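Local atomic coordinates of Pre-mRNA-splicing factor SAD1 (Saccharomyces cerevisiae, PDB entry 4MSX), a protein that promotes assembly of newly synthesized U4 snRNA into the U4/U6 snRNP, is required for pre-mRNA splicing, and is a catalytically inactive relative of deubiquitinases. Residues Y92-C97 with F111-D116; F130-L133 with Q138-H141; W272-I277 with P319-T324; Q373-H378 with V409-K414. One frame throughout, in Å; residues are numbered along the deposited sequence. Where two conformers were deposited one is given.

Interaction 1 of 4, residues Y92-C97 with F111-D116; sequences YCCLVC and FIHSID. With ZN (zinc ion), chain B.
Cys94 and Cys97 face His113 across a zinc ion that all three bind. Cys94 closes strand 91-94 and turns its CB toward the helix; its SG lies anti to the backbone N (chi1 176°) and reaches the zinc ion at 2.3 Å. The same sulfur, Cys94 SG, sits at the edge of the imidazole, near the ring plane, 3.6 Å from His113 NE2. Past the strand the chain curls round this sulfur, and the backbone N atoms of Val96 and Cys97 both give it weak hydrogen bonds; the one from Cys97 N to Cys94 SG is 3.6 Å long and nearly straight. Cys97 ends the CxxC turn, where SG, lodged between its own backbone N and carbonyl carbon (chi1 69°), meets the zinc ion at 2.4 Å and approaches the imidazole obliquely. From helix 109-116, His113 turns its ring toward the end of strand 91-94 and binds the zinc ion through NE2 at 2.0 Å. His119 completes the Cys2His2 site with ND1, and the ring of Tyr101 stacks on that of His113. With no direct hydrogen bond between the segments, the metal carries the join of strand end to helix. Two thiolates beside two neutral imidazoles would balance the charge of the zinc ion, and the amide N-H groups directed at Cys94 SG probably temper the negative charge on that sulfur.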
loop_
_atom_site.group_PDB
_atom_site.type_symbol
_atom_site.label_atom_id
_atom_site.label_comp_id
_atom_site.label_asym_id
_atom_site.label_seq_id
_atom_site.Cartn_x
_atom_site.Cartn_y
_atom_site.Cartn_z
ATOM N N TYR A 92 18.934 14.734 -12.075
ATOM C CA TYR A 92 19.115 15.576 -10.894
ATOM C C TYR A 92 17.820 16.328 -10.690
ATOM O O TYR A 92 17.107 16.637 -11.652
ATOM C CB TYR A 92 20.271 16.605 -11.087
ATOM C CG TYR A 92 21.633 15.969 -11.091
ATOM C CD1 TYR A 92 22.038 15.149 -12.138
ATOM C CD2 TYR A 92 22.518 16.179 -10.030
ATOM C CE1 TYR A 92 23.291 14.541 -12.113
ATOM C CE2 TYR A 92 23.759 15.595 -9.999
ATOM C CZ TYR A 92 24.143 14.779 -11.046
ATOM O OH TYR A 92 25.377 14.169 -11.012
ATOM N N CYS A 93 17.531 16.663 -9.444
ATOM C CA CYS A 93 16.409 17.517 -9.170
ATOM C C CYS A 93 16.976 18.888 -8.836
ATOM O O CYS A 93 17.830 19.011 -7.962
ATOM C CB CYS A 93 15.603 16.999 -7.976
ATOM S SG CYS A 93 14.201 18.038 -7.503
ATOM N N CYS A 94 16.450 19.902 -9.514
ATOM C CA CYS A 94 16.713 21.280 -9.184
ATOM C C CYS A 94 15.965 21.632 -7.910
ATOM O O CYS A 94 14.743 21.462 -7.820
ATOM C CB CYS A 94 16.269 22.246 -10.302
ATOM S SG CYS A 94 16.551 23.986 -9.710
ATOM N N LEU A 95 16.688 22.134 -6.902
ATOM C CA LEU A 95 16.076 22.278 -5.569
ATOM C C LEU A 95 15.490 23.648 -5.428
ATOM O O LEU A 95 14.884 23.944 -4.404
ATOM C CB LEU A 95 17.068 21.972 -4.415
ATOM C CG LEU A 95 17.682 20.569 -4.514
ATOM C CD1 LEU A 95 18.693 20.293 -3.342
ATOM C CD2 LEU A 95 16.562 19.480 -4.442
ATOM N N VAL A 96 15.602 24.465 -6.493
ATOM C CA VAL A 96 14.862 25.728 -6.520
ATOM C C VAL A 96 13.466 25.617 -7.147
ATOM O O VAL A 96 12.470 26.113 -6.573
ATOM C CB VAL A 96 15.686 26.831 -7.319
ATOM C CG1 VAL A 96 14.913 28.123 -7.338
ATOM C CG2 VAL A 96 17.098 26.957 -6.710
ATOM N N CYS A 97 13.366 24.991 -8.325
ATOM C CA CYS A 97 12.067 24.922 -9.011
ATOM C C CYS A 97 11.492 23.498 -8.985
ATOM O O CYS A 97 10.325 23.304 -9.297
ATOM C CB CYS A 97 12.171 25.426 -10.496
ATOM S SG CYS A 97 13.112 24.354 -11.566
ATOM N N PHE A 111 23.222 21.503 -16.098
ATOM C CA PHE A 111 24.290 22.560 -16.125
ATOM C C PHE A 111 23.719 23.800 -16.861
ATOM O O PHE A 111 23.712 24.922 -16.333
ATOM C CB PHE A 111 25.507 21.974 -16.772
ATOM C CG PHE A 111 26.790 22.741 -16.472
ATOM C CD1 PHE A 111 27.102 23.871 -17.189
ATOM C CD2 PHE A 111 27.662 22.309 -15.470
ATOM C CE1 PHE A 111 28.311 24.590 -16.929
ATOM C CE2 PHE A 111 28.843 23.012 -15.191
ATOM C CZ PHE A 111 29.166 24.162 -15.942
ATOM N N ILE A 112 23.143 23.603 -18.051
ATOM C CA ILE A 112 22.478 24.706 -18.741
ATOM C C ILE A 112 21.368 25.352 -17.952
ATOM O O ILE A 112 21.239 26.577 -17.923
ATOM C CB ILE A 112 21.928 24.259 -20.130
ATOM C CG1 ILE A 112 23.083 23.856 -21.036
ATOM C CG2 ILE A 112 21.030 25.297 -20.732
ATOM C CD1 ILE A 112 22.594 23.253 -22.369
ATOM N N HIS A 113 20.522 24.541 -17.311
ATOM C CA HIS A 113 19.469 25.094 -16.479
ATOM C C HIS A 113 20.098 25.995 -15.415
ATOM O O HIS A 113 19.520 27.018 -15.056
ATOM C CB HIS A 113 18.778 23.930 -15.710
ATOM C CG HIS A 113 17.636 24.358 -14.836
ATOM N ND1 HIS A 113 16.422 24.782 -15.332
ATOM C CD2 HIS A 113 17.501 24.329 -13.486
ATOM C CE1 HIS A 113 15.610 25.065 -14.325
ATOM N NE2 HIS A 113 16.241 24.787 -13.196
ATOM N N SER A 114 21.230 25.579 -14.879
ATOM C CA SER A 114 21.741 26.266 -13.683
ATOM C C SER A 114 22.162 27.683 -14.088
ATOM O O SER A 114 21.906 28.629 -13.376
ATOM C CB SER A 114 22.887 25.518 -13.044
ATOM O OG SER A 114 24.118 25.596 -13.734
ATOM N N ILE A 115 22.769 27.816 -15.262
ATOM C CA ILE A 115 23.201 29.153 -15.746
ATOM C C ILE A 115 22.017 29.977 -16.214
ATOM O O ILE A 115 21.766 31.059 -15.704
ATOM C CB ILE A 115 24.269 29.019 -16.822
ATOM C CG1 ILE A 115 25.498 28.380 -16.181
ATOM C CG2 ILE A 115 24.600 30.448 -17.426
ATOM C CD1 ILE A 115 26.556 27.780 -17.145
ATOM N N ASP A 116 21.224 29.430 -17.132
ATOM C CA ASP A 116 20.115 30.163 -17.707
ATOM C C ASP A 116 18.953 30.453 -16.822
ATOM O O ASP A 116 18.294 31.454 -17.033
ATOM C CB ASP A 116 19.607 29.444 -18.964
ATOM C CG ASP A 116 20.638 29.498 -20.092
ATOM O OD1 ASP A 116 21.613 30.228 -19.917
ATOM O OD2 ASP A 116 20.508 28.822 -21.118
HETATM ZN ZN ZN B . 15.379 25.118 -11.372
#

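Interaction 2 of 4, residues F130-L133 with Q138-H141; sequences FYML and QILH
Phe130 and Ile139 are joined by the one direct hydrogen bond between the segments: Ile139 N gives to Phe130 O at 2.7 Å, almost straight at the hydrogen but arriving from above the carbonyl plane. Phe130 O also takes a CA-H...O contact from Gln138 CA at 3.3 Å. A water adds a bridge, accepting from Phe130 N and Gln138 NE2 and donating to Ile139 O, 2.7 Å from the water oxygen; it thereby links backbone groups of both segments and holds the glutamine amide at the margin. Gln138 gets there with CG anti to its backbone N (chi1 177°) and the rest of the chain stretched out. Apolar packing divides between two sides. On one, Tyr131 CD1 and CE1 approach Gln138 CA and CB, with Tyr131 CE1 3.8 Å from Gln138 CB and the ring and amide planes 37° apart. On the other, Ile139 is inserted beside Phe130 and Met132: Ile139 CB lies 4.0 Å from Phe130 CB, and Ile139 CD1 meets the methyl carbon Met132 CE at 3.7 Å. A bend at chi2 (-64°) folds the methionine chain toward that branch. Leu148 of helix 146-155 touches both Phe130 and Ile139. Tyr131 and Gln138 form an antiparallel non-hydrogen-bonded pair, placing this contact at the edge of the five-stranded antiparallel sheet of the degenerate UBP-type zinc finger, where strand 137-138 is one of the two outermost strands.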
loop_
_atom_site.group_PDB
_atom_site.type_symbol
_atom_site.label_atom_id
_atom_site.label_comp_id
_atom_site.label_asym_id
_atom_site.label_seq_id
_atom_site.Cartn_x
_atom_site.Cartn_y
_atom_site.Cartn_z
ATOM N N PHE A 130 24.379 16.088 -3.003
ATOM C CA PHE A 130 23.986 17.423 -3.400
ATOM C C PHE A 130 25.136 18.130 -4.123
ATOM O O PHE A 130 26.321 17.989 -3.729
ATOM C CB PHE A 130 23.686 18.245 -2.173
ATOM C CG PHE A 130 22.463 17.791 -1.414
ATOM C CD1 PHE A 130 22.560 16.818 -0.416
ATOM C CD2 PHE A 130 21.198 18.324 -1.729
ATOM C CE1 PHE A 130 21.417 16.422 0.288
ATOM C CE2 PHE A 130 20.048 17.914 -1.012
ATOM C CZ PHE A 130 20.177 16.973 -0.014
ATOM N N TYR A 131 24.786 18.932 -5.122
ATOM C CA TYR A 131 25.803 19.601 -5.949
ATOM C C TYR A 131 25.426 21.032 -6.172
ATOM O O TYR A 131 24.234 21.382 -6.292
ATOM C CB TYR A 131 25.939 18.914 -7.299
ATOM C CG TYR A 131 26.538 17.561 -7.197
ATOM C CD1 TYR A 131 27.921 17.371 -7.279
ATOM C CD2 TYR A 131 25.738 16.447 -6.933
ATOM C CE1 TYR A 131 28.485 16.104 -7.143
ATOM C CE2 TYR A 131 26.290 15.189 -6.813
ATOM C CZ TYR A 131 27.658 15.018 -6.900
ATOM O OH TYR A 131 28.188 13.758 -6.759
ATOM N N MET A 132 26.462 21.862 -6.290
ATOM C CA MET A 132 26.311 23.224 -6.735
ATOM C C MET A 132 26.683 23.250 -8.215
ATOM O O MET A 132 27.698 22.660 -8.621
ATOM C CB MET A 132 27.284 24.137 -5.975
ATOM C CG MET A 132 26.916 24.377 -4.535
ATOM S SD MET A 132 25.345 25.267 -4.399
ATOM C CE MET A 132 25.400 25.748 -2.658
ATOM N N LEU A 133 25.853 23.900 -9.006
ATOM C CA LEU A 133 26.130 24.082 -10.451
ATOM C C LEU A 133 25.920 25.550 -10.786
ATOM O O LEU A 133 24.958 26.181 -10.322
ATOM C CB LEU A 133 25.222 23.182 -11.329
ATOM C CG LEU A 133 25.338 21.651 -11.200
ATOM C CD1 LEU A 133 24.300 20.904 -12.099
ATOM C CD2 LEU A 133 26.733 21.186 -11.561
ATOM N N GLN A 138 30.520 18.925 -5.116
ATOM C CA GLN A 138 29.609 18.302 -4.137
ATOM C C GLN A 138 29.518 19.113 -2.857
ATOM O O GLN A 138 30.533 19.650 -2.372
ATOM C CB GLN A 138 30.064 16.876 -3.818
ATOM C CG GLN A 138 29.194 16.189 -2.757
ATOM C CD GLN A 138 29.541 14.714 -2.554
ATOM O OE1 GLN A 138 30.436 14.164 -3.207
ATOM N NE2 GLN A 138 28.805 14.058 -1.667
ATOM N N ILE A 139 28.307 19.248 -2.308
ATOM C CA ILE A 139 28.132 19.887 -1.017
ATOM C C ILE A 139 28.430 18.820 0.046
ATOM O O ILE A 139 27.664 17.867 0.236
ATOM C CB ILE A 139 26.729 20.481 -0.818
ATOM C CG1 ILE A 139 26.410 21.501 -1.908
ATOM C CG2 ILE A 139 26.613 21.146 0.544
ATOM C CD1 ILE A 139 25.006 22.184 -1.748
ATOM N N LEU A 140 29.568 18.951 0.717
ATOM C CA LEU A 140 29.978 17.946 1.707
ATOM C C LEU A 140 29.320 18.188 3.065
ATOM O O LEU A 140 28.801 19.274 3.328
ATOM C CB LEU A 140 31.499 17.940 1.855
ATOM C CG LEU A 140 32.264 17.694 0.555
ATOM C CD1 LEU A 140 33.754 17.921 0.769
ATOM C CD2 LEU A 140 31.994 16.290 0.021
ATOM N N HIS A 141 29.342 17.171 3.926
ATOM C CA HIS A 141 28.779 17.299 5.276
ATOM C C HIS A 141 27.345 17.778 5.205
ATOM O O HIS A 141 26.905 18.569 6.041
ATOM C CB HIS A 141 29.575 18.308 6.108
ATOM C CG HIS A 141 31.056 18.197 5.938
ATOM N ND1 HIS A 141 31.752 17.038 6.211
ATOM C CD2 HIS A 141 31.974 19.101 5.521
ATOM C CE1 HIS A 141 33.036 17.232 5.965
ATOM N NE2 HIS A 141 33.196 18.475 5.545
HETATM O O HOH W 1 26.215 15.787 -0.797
#

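Interaction 3 of 4, residues W272-I277 with P319-T324; sequences WLFNKI and PFWVLT
Phe274 drives its edge into one face of Trp321 in a T-shaped stack, the ring planes at 89° and the centroid of the phenyl 5.0 Å from that of the six-membered ring. The closest approach of the two rings is Phe274 CD2 to Trp321 CD2, 3.4 Å, at the seam of the indole. A CH-pi contact adds to it: Phe274 CB stands over the five-membered ring of Trp321, 4.0 Å from its centroid. The contact thus packs helix 266-280 of the ubiquitin-specific-protease fold against the turn between strands 315-320 and 323-325, where Trp321 leaves one sheet before the chain enters the next. Its CG, anti to the carbonyl carbon (chi1 -63°), carries the indole to the helix. Leu288 of helix 282-292 touches the indole as well, and Lys293 makes a cation-pi contact with it. The polar link is a single hydrogen bond from Trp321 NE1 to Asn275 OD1, 3.0 Å long with 163° at the hydrogen. The oxygen lies near the indole plane, whereas the N-H reaches it from above the amide plane.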
loop_
_atom_site.group_PDB
_atom_site.type_symbol
_atom_site.label_atom_id
_atom_site.label_comp_id
_atom_site.label_asym_id
_atom_site.label_seq_id
_atom_site.Cartn_x
_atom_site.Cartn_y
_atom_site.Cartn_z
ATOM N N TRP A 272 -0.957 -10.660 -6.924
ATOM C CA TRP A 272 0.169 -10.414 -7.850
ATOM C C TRP A 272 1.405 -9.871 -7.064
ATOM O O TRP A 272 2.568 -10.271 -7.306
ATOM C CB TRP A 272 -0.245 -9.373 -8.932
ATOM C CG TRP A 272 0.778 -9.201 -10.021
ATOM C CD1 TRP A 272 0.809 -9.843 -11.259
ATOM C CD2 TRP A 272 1.883 -8.276 -10.019
ATOM N NE1 TRP A 272 1.902 -9.373 -12.004
ATOM C CE2 TRP A 272 2.561 -8.420 -11.268
ATOM C CE3 TRP A 272 2.371 -7.350 -9.081
ATOM C CZ2 TRP A 272 3.719 -7.704 -11.575
ATOM C CZ3 TRP A 272 3.546 -6.606 -9.416
ATOM C CH2 TRP A 272 4.174 -6.800 -10.655
ATOM N N LEU A 273 1.152 -8.894 -6.214
ATOM C CA LEU A 273 2.239 -8.188 -5.520
ATOM C C LEU A 273 2.920 -9.163 -4.513
ATOM O O LEU A 273 4.157 -9.220 -4.421
ATOM C CB LEU A 273 1.697 -6.973 -4.760
ATOM C CG LEU A 273 2.803 -6.021 -4.326
ATOM C CD1 LEU A 273 3.457 -5.310 -5.559
ATOM C CD2 LEU A 273 2.263 -5.007 -3.324
ATOM N N PHE A 274 2.132 -9.945 -3.765
ATOM C CA PHE A 274 2.772 -10.963 -2.875
ATOM C C PHE A 274 3.622 -11.957 -3.662
ATOM O O PHE A 274 4.741 -12.312 -3.245
ATOM C CB PHE A 274 1.744 -11.794 -2.118
ATOM C CG PHE A 274 1.257 -11.145 -0.856
ATOM C CD1 PHE A 274 1.372 -9.785 -0.663
ATOM C CD2 PHE A 274 0.705 -11.907 0.154
ATOM C CE1 PHE A 274 0.928 -9.185 0.529
ATOM C CE2 PHE A 274 0.255 -11.320 1.338
ATOM C CZ PHE A 274 0.365 -9.967 1.518
ATOM N N ASN A 275 3.119 -12.415 -4.815
ATOM C CA ASN A 275 3.903 -13.354 -5.593
ATOM C C ASN A 275 5.160 -12.695 -6.165
ATOM O O ASN A 275 6.216 -13.334 -6.286
ATOM C CB ASN A 275 3.068 -14.053 -6.684
ATOM C CG ASN A 275 1.987 -15.015 -6.075
ATOM O OD1 ASN A 275 2.201 -15.659 -5.026
ATOM N ND2 ASN A 275 0.823 -15.080 -6.717
ATOM N N LYS A 276 5.066 -11.422 -6.528
ATOM C CA LYS A 276 6.215 -10.766 -7.149
ATOM C C LYS A 276 7.298 -10.513 -6.054
ATOM O O LYS A 276 8.513 -10.562 -6.308
ATOM C CB LYS A 276 5.794 -9.466 -7.808
ATOM C CG LYS A 276 6.936 -8.674 -8.465
ATOM C CD LYS A 276 7.375 -9.427 -9.711
ATOM C CE LYS A 276 8.559 -8.763 -10.323
ATOM N NZ LYS A 276 8.863 -9.290 -11.668
ATOM N N ILE A 277 6.846 -10.187 -4.863
ATOM C CA ILE A 277 7.772 -9.964 -3.728
ATOM C C ILE A 277 8.515 -11.265 -3.452
ATOM O O ILE A 277 9.764 -11.270 -3.334
ATOM C CB ILE A 277 7.053 -9.510 -2.447
ATOM C CG1 ILE A 277 6.530 -8.094 -2.637
ATOM C CG2 ILE A 277 8.038 -9.583 -1.201
ATOM C CD1 ILE A 277 5.508 -7.675 -1.586
ATOM N N PRO A 319 -2.086 -24.150 0.410
ATOM C CA PRO A 319 -1.743 -22.877 1.060
ATOM C C PRO A 319 -2.581 -21.734 0.458
ATOM O O PRO A 319 -3.104 -21.880 -0.651
ATOM C CB PRO A 319 -0.260 -22.697 0.713
ATOM C CG PRO A 319 -0.106 -23.423 -0.584
ATOM C CD PRO A 319 -1.082 -24.577 -0.574
ATOM N N PHE A 320 -2.698 -20.621 1.170
ATOM C CA PHE A 320 -3.333 -19.435 0.612
ATOM C C PHE A 320 -2.702 -18.190 1.166
ATOM O O PHE A 320 -2.246 -18.163 2.308
ATOM C CB PHE A 320 -4.856 -19.415 0.921
ATOM C CG PHE A 320 -5.188 -19.383 2.409
ATOM C CD1 PHE A 320 -5.213 -18.170 3.115
ATOM C CD2 PHE A 320 -5.518 -20.566 3.092
ATOM C CE1 PHE A 320 -5.542 -18.140 4.499
ATOM C CE2 PHE A 320 -5.858 -20.545 4.473
ATOM C CZ PHE A 320 -5.869 -19.336 5.171
ATOM N N TRP A 321 -2.714 -17.131 0.365
ATOM C CA TRP A 321 -2.469 -15.792 0.888
ATOM C C TRP A 321 -3.785 -15.204 1.310
ATOM O O TRP A 321 -3.833 -14.429 2.222
ATOM C CB TRP A 321 -1.922 -14.817 -0.227
ATOM C CG TRP A 321 -0.630 -15.172 -0.809
ATOM C CD1 TRP A 321 -0.343 -15.419 -2.142
ATOM C CD2 TRP A 321 0.607 -15.289 -0.099
ATOM N NE1 TRP A 321 1.013 -15.656 -2.275
ATOM C CE2 TRP A 321 1.601 -15.608 -1.034
ATOM C CE3 TRP A 321 0.955 -15.174 1.259
ATOM C CZ2 TRP A 321 2.961 -15.767 -0.668
ATOM C CZ3 TRP A 321 2.267 -15.369 1.624
ATOM C CH2 TRP A 321 3.258 -15.658 0.662
ATOM N N VAL A 322 -4.839 -15.458 0.518
ATOM C CA VAL A 322 -6.099 -14.784 0.776
ATOM C C VAL A 322 -7.162 -15.882 0.773
ATOM O O VAL A 322 -7.234 -16.673 -0.153
ATOM C CB VAL A 322 -6.401 -13.725 -0.339
ATOM C CG1 VAL A 322 -7.859 -13.254 -0.235
ATOM C CG2 VAL A 322 -5.400 -12.546 -0.245
ATOM N N LEU A 323 -7.981 -15.928 1.806
ATOM C CA LEU A 323 -9.024 -16.953 1.893
ATOM C C LEU A 323 -10.334 -16.420 1.404
ATOM O O LEU A 323 -10.847 -15.464 1.955
ATOM C CB LEU A 323 -9.188 -17.383 3.359
ATOM C CG LEU A 323 -10.221 -18.508 3.527
ATOM C CD1 LEU A 323 -9.780 -19.785 2.837
ATOM C CD2 LEU A 323 -10.430 -18.742 5.018
ATOM N N THR A 324 -10.873 -17.008 0.338
ATOM C CA THR A 324 -12.110 -16.499 -0.245
ATOM C C THR A 324 -13.279 -17.122 0.482
ATOM O O THR A 324 -13.320 -18.318 0.646
ATOM C CB THR A 324 -12.220 -16.805 -1.758
ATOM O OG1 THR A 324 -11.268 -15.984 -2.454
ATOM C CG2 THR A 324 -13.669 -16.475 -2.288
#

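Interaction 4 of 4, residues Q373-H378 with V409-K414; sequences QFLIFH and VKYRLK
Leu375 holds CG anti to its backbone N (chi1 -178°), and Tyr411 swings its ring to the position anti to its own carbonyl carbon (chi1 -83°), so that the leucine branch and the phenol face meet between two strands whose nearest CA atoms, Leu375 CA and Tyr411 CA, are 8.4 Å apart. The side chains cross at about a right angle. Leu375 CD2 rests over one face of the Tyr411 ring, displaced toward the rim, in a CH-pi contact 4.1 Å from the centroid. Leu375 CB meets Tyr411 CE2 at 3.7 Å, and Leu375 CD2 is 3.9 Å from Tyr411 CZ; the leucine therefore covers the hydroxyl-bearing half of the ring. Gln373 O approaches the ring obliquely, 4.1 Å from Tyr411 CE2. No hydrogen bond joins the segments, but the phenol OH is hydrogen-bonded to Pro372 O, just ahead of Gln373, which ties the far end of the ring to the chain shortly before strand 374-379. Ile406, on strand 403-406, the antiparallel partner of strand 409-421, also packs on Leu375. Strands 374-379 and 409-421 each pair antiparallel with strand 472-480, and this apolar contact reaches across that intervening strand within the mixed sheet of the ubiquitin-specific-protease domain.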
loop_
_atom_site.group_PDB
_atom_site.type_symbol
_atom_site.label_atom_id
_atom_site.label_comp_id
_atom_site.label_asym_id
_atom_site.label_seq_id
_atom_site.Cartn_x
_atom_site.Cartn_y
_atom_site.Cartn_z
ATOM N N GLN A 373 -0.289 -15.376 11.404
ATOM C CA GLN A 373 -0.397 -14.164 12.198
ATOM C C GLN A 373 -1.379 -13.169 11.504
ATOM O O GLN A 373 -2.137 -12.458 12.180
ATOM C CB GLN A 373 0.987 -13.471 12.315
ATOM C CG GLN A 373 0.927 -12.240 13.152
ATOM C CD GLN A 373 0.776 -12.610 14.657
ATOM O OE1 GLN A 373 0.833 -13.804 15.034
ATOM N NE2 GLN A 373 0.549 -11.604 15.503
ATOM N N PHE A 374 -1.323 -13.073 10.171
ATOM C CA PHE A 374 -2.259 -12.180 9.435
ATOM C C PHE A 374 -3.108 -13.032 8.514
ATOM O O PHE A 374 -2.577 -13.631 7.577
ATOM C CB PHE A 374 -1.478 -11.123 8.600
ATOM C CG PHE A 374 -0.674 -10.219 9.442
ATOM C CD1 PHE A 374 -1.260 -9.139 10.058
ATOM C CD2 PHE A 374 0.673 -10.525 9.717
ATOM C CE1 PHE A 374 -0.489 -8.277 10.874
ATOM C CE2 PHE A 374 1.451 -9.706 10.570
ATOM C CZ PHE A 374 0.865 -8.592 11.157
ATOM N N LEU A 375 -4.403 -13.093 8.805
ATOM C CA LEU A 375 -5.379 -13.896 8.051
ATOM C C LEU A 375 -6.167 -12.910 7.210
ATOM O O LEU A 375 -6.800 -11.982 7.741
ATOM C CB LEU A 375 -6.288 -14.629 9.073
ATOM C CG LEU A 375 -7.368 -15.581 8.540
ATOM C CD1 LEU A 375 -6.750 -16.624 7.589
ATOM C CD2 LEU A 375 -8.080 -16.266 9.745
ATOM N N ILE A 376 -6.077 -13.082 5.889
ATOM C CA ILE A 376 -6.683 -12.145 4.946
ATOM C C ILE A 376 -7.875 -12.819 4.280
ATOM O O ILE A 376 -7.721 -13.888 3.649
ATOM C CB ILE A 376 -5.645 -11.761 3.858
ATOM C CG1 ILE A 376 -4.364 -11.266 4.519
ATOM C CG2 ILE A 376 -6.272 -10.681 2.895
ATOM C CD1 ILE A 376 -3.181 -10.979 3.489
ATOM N N PHE A 377 -9.045 -12.207 4.424
ATOM C CA PHE A 377 -10.257 -12.762 3.821
ATOM C C PHE A 377 -10.615 -11.940 2.606
ATOM O O PHE A 377 -10.447 -10.722 2.599
ATOM C CB PHE A 377 -11.456 -12.601 4.751
ATOM C CG PHE A 377 -11.347 -13.401 6.039
ATOM C CD1 PHE A 377 -10.823 -14.685 6.028
ATOM C CD2 PHE A 377 -11.796 -12.859 7.231
ATOM C CE1 PHE A 377 -10.751 -15.450 7.212
ATOM C CE2 PHE A 377 -11.710 -13.611 8.444
ATOM C CZ PHE A 377 -11.176 -14.878 8.426
ATOM N N HIS A 378 -11.214 -12.609 1.649
ATOM C CA HIS A 378 -11.819 -11.927 0.487
ATOM C C HIS A 378 -13.300 -12.355 0.444
ATOM O O HIS A 378 -13.592 -13.554 0.516
ATOM C CB HIS A 378 -11.123 -12.431 -0.769
ATOM C CG HIS A 378 -11.924 -12.275 -2.040
ATOM N ND1 HIS A 378 -12.165 -13.336 -2.890
ATOM C CD2 HIS A 378 -12.468 -11.179 -2.629
ATOM C CE1 HIS A 378 -12.856 -12.904 -3.941
ATOM N NE2 HIS A 378 -13.011 -11.596 -3.831
ATOM N N VAL A 409 -8.578 -19.910 18.452
ATOM C CA VAL A 409 -7.553 -18.902 18.139
ATOM C C VAL A 409 -8.281 -17.584 17.953
ATOM O O VAL A 409 -9.227 -17.518 17.180
ATOM C CB VAL A 409 -6.788 -19.292 16.885
ATOM C CG1 VAL A 409 -5.753 -18.218 16.516
ATOM C CG2 VAL A 409 -6.126 -20.665 17.089
ATOM N N LYS A 410 -7.896 -16.549 18.684
ATOM C CA LYS A 410 -8.591 -15.278 18.582
ATOM C C LYS A 410 -7.873 -14.342 17.578
ATOM O O LYS A 410 -6.638 -14.298 17.552
ATOM C CB LYS A 410 -8.599 -14.575 19.919
ATOM C CG LYS A 410 -9.615 -15.191 20.919
ATOM C CD LYS A 410 -9.425 -14.631 22.336
ATOM C CE LYS A 410 -10.146 -15.510 23.394
ATOM N NZ LYS A 410 -9.633 -16.933 23.484
ATOM N N TYR A 411 -8.668 -13.558 16.852
ATOM C CA TYR A 411 -8.153 -12.569 15.877
ATOM C C TYR A 411 -8.844 -11.228 16.106
ATOM O O TYR A 411 -10.008 -11.194 16.527
ATOM C CB TYR A 411 -8.534 -13.051 14.452
ATOM C CG TYR A 411 -7.572 -14.062 13.908
ATOM C CD1 TYR A 411 -7.773 -15.439 14.105
ATOM C CD2 TYR A 411 -6.462 -13.647 13.176
ATOM C CE1 TYR A 411 -6.874 -16.358 13.599
ATOM C CE2 TYR A 411 -5.574 -14.552 12.666
ATOM C CZ TYR A 411 -5.785 -15.900 12.857
ATOM O OH TYR A 411 -4.871 -16.771 12.340
ATOM N N ARG A 412 -8.165 -10.121 15.769
ATOM C CA ARG A 412 -8.800 -8.817 15.817
ATOM C C ARG A 412 -8.651 -8.154 14.424
ATOM O O ARG A 412 -7.594 -8.296 13.820
ATOM C CB ARG A 412 -8.087 -7.933 16.848
ATOM C CG ARG A 412 -8.461 -8.390 18.278
ATOM C CD ARG A 412 -8.251 -7.342 19.352
ATOM N NE ARG A 412 -8.691 -7.876 20.645
ATOM C CZ ARG A 412 -8.677 -7.206 21.795
ATOM N NH1 ARG A 412 -8.242 -5.949 21.840
ATOM N NH2 ARG A 412 -9.103 -7.799 22.908
ATOM N N LEU A 413 -9.676 -7.436 14.001
ATOM C CA LEU A 413 -9.700 -6.811 12.662
ATOM C C LEU A 413 -8.741 -5.631 12.651
ATOM O O LEU A 413 -8.796 -4.797 13.545
ATOM C CB LEU A 413 -11.107 -6.327 12.362
ATOM C CG LEU A 413 -11.275 -5.696 10.976
ATOM C CD1 LEU A 413 -11.042 -6.754 9.840
ATOM C CD2 LEU A 413 -12.683 -5.114 10.906
ATOM N N LYS A 414 -7.898 -5.536 11.621
ATOM C CA LYS A 414 -6.890 -4.478 11.522
ATOM C C LYS A 414 -7.055 -3.628 10.256
ATOM O O LYS A 414 -6.647 -2.477 10.228
ATOM C CB LYS A 414 -5.478 -5.093 11.500
ATOM C CG LYS A 414 -5.044 -5.784 12.837
ATOM C CD LYS A 414 -4.727 -4.762 13.958
ATOM C CE LYS A 414 -3.570 -3.808 13.566
ATOM N NZ LYS A 414 -2.265 -4.491 13.286
#

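In the fold
The four contacts come in series along the chain and fall into two distant groups. Interactions 1 and 2, with centres 13 Å apart, share the five-stranded sheet of the zinc finger and touch directly, Leu95 CD1 packing on Phe130 CD2 at 3.6 Å. Interactions 3 and 4, centres 15 Å apart, belong to the ubiquitin-specific-protease domain; strands 323-325 and 374-379 run side by side there, and Leu323 N probably hydrogen-bonds to Ile376 O. Between the groups centres lie 44 to 50 Å apart, on opposite sides of the chain's centre. One chain thus carries a zinc-bound module and a separate protease-like module, each built round its own sheet or sheets.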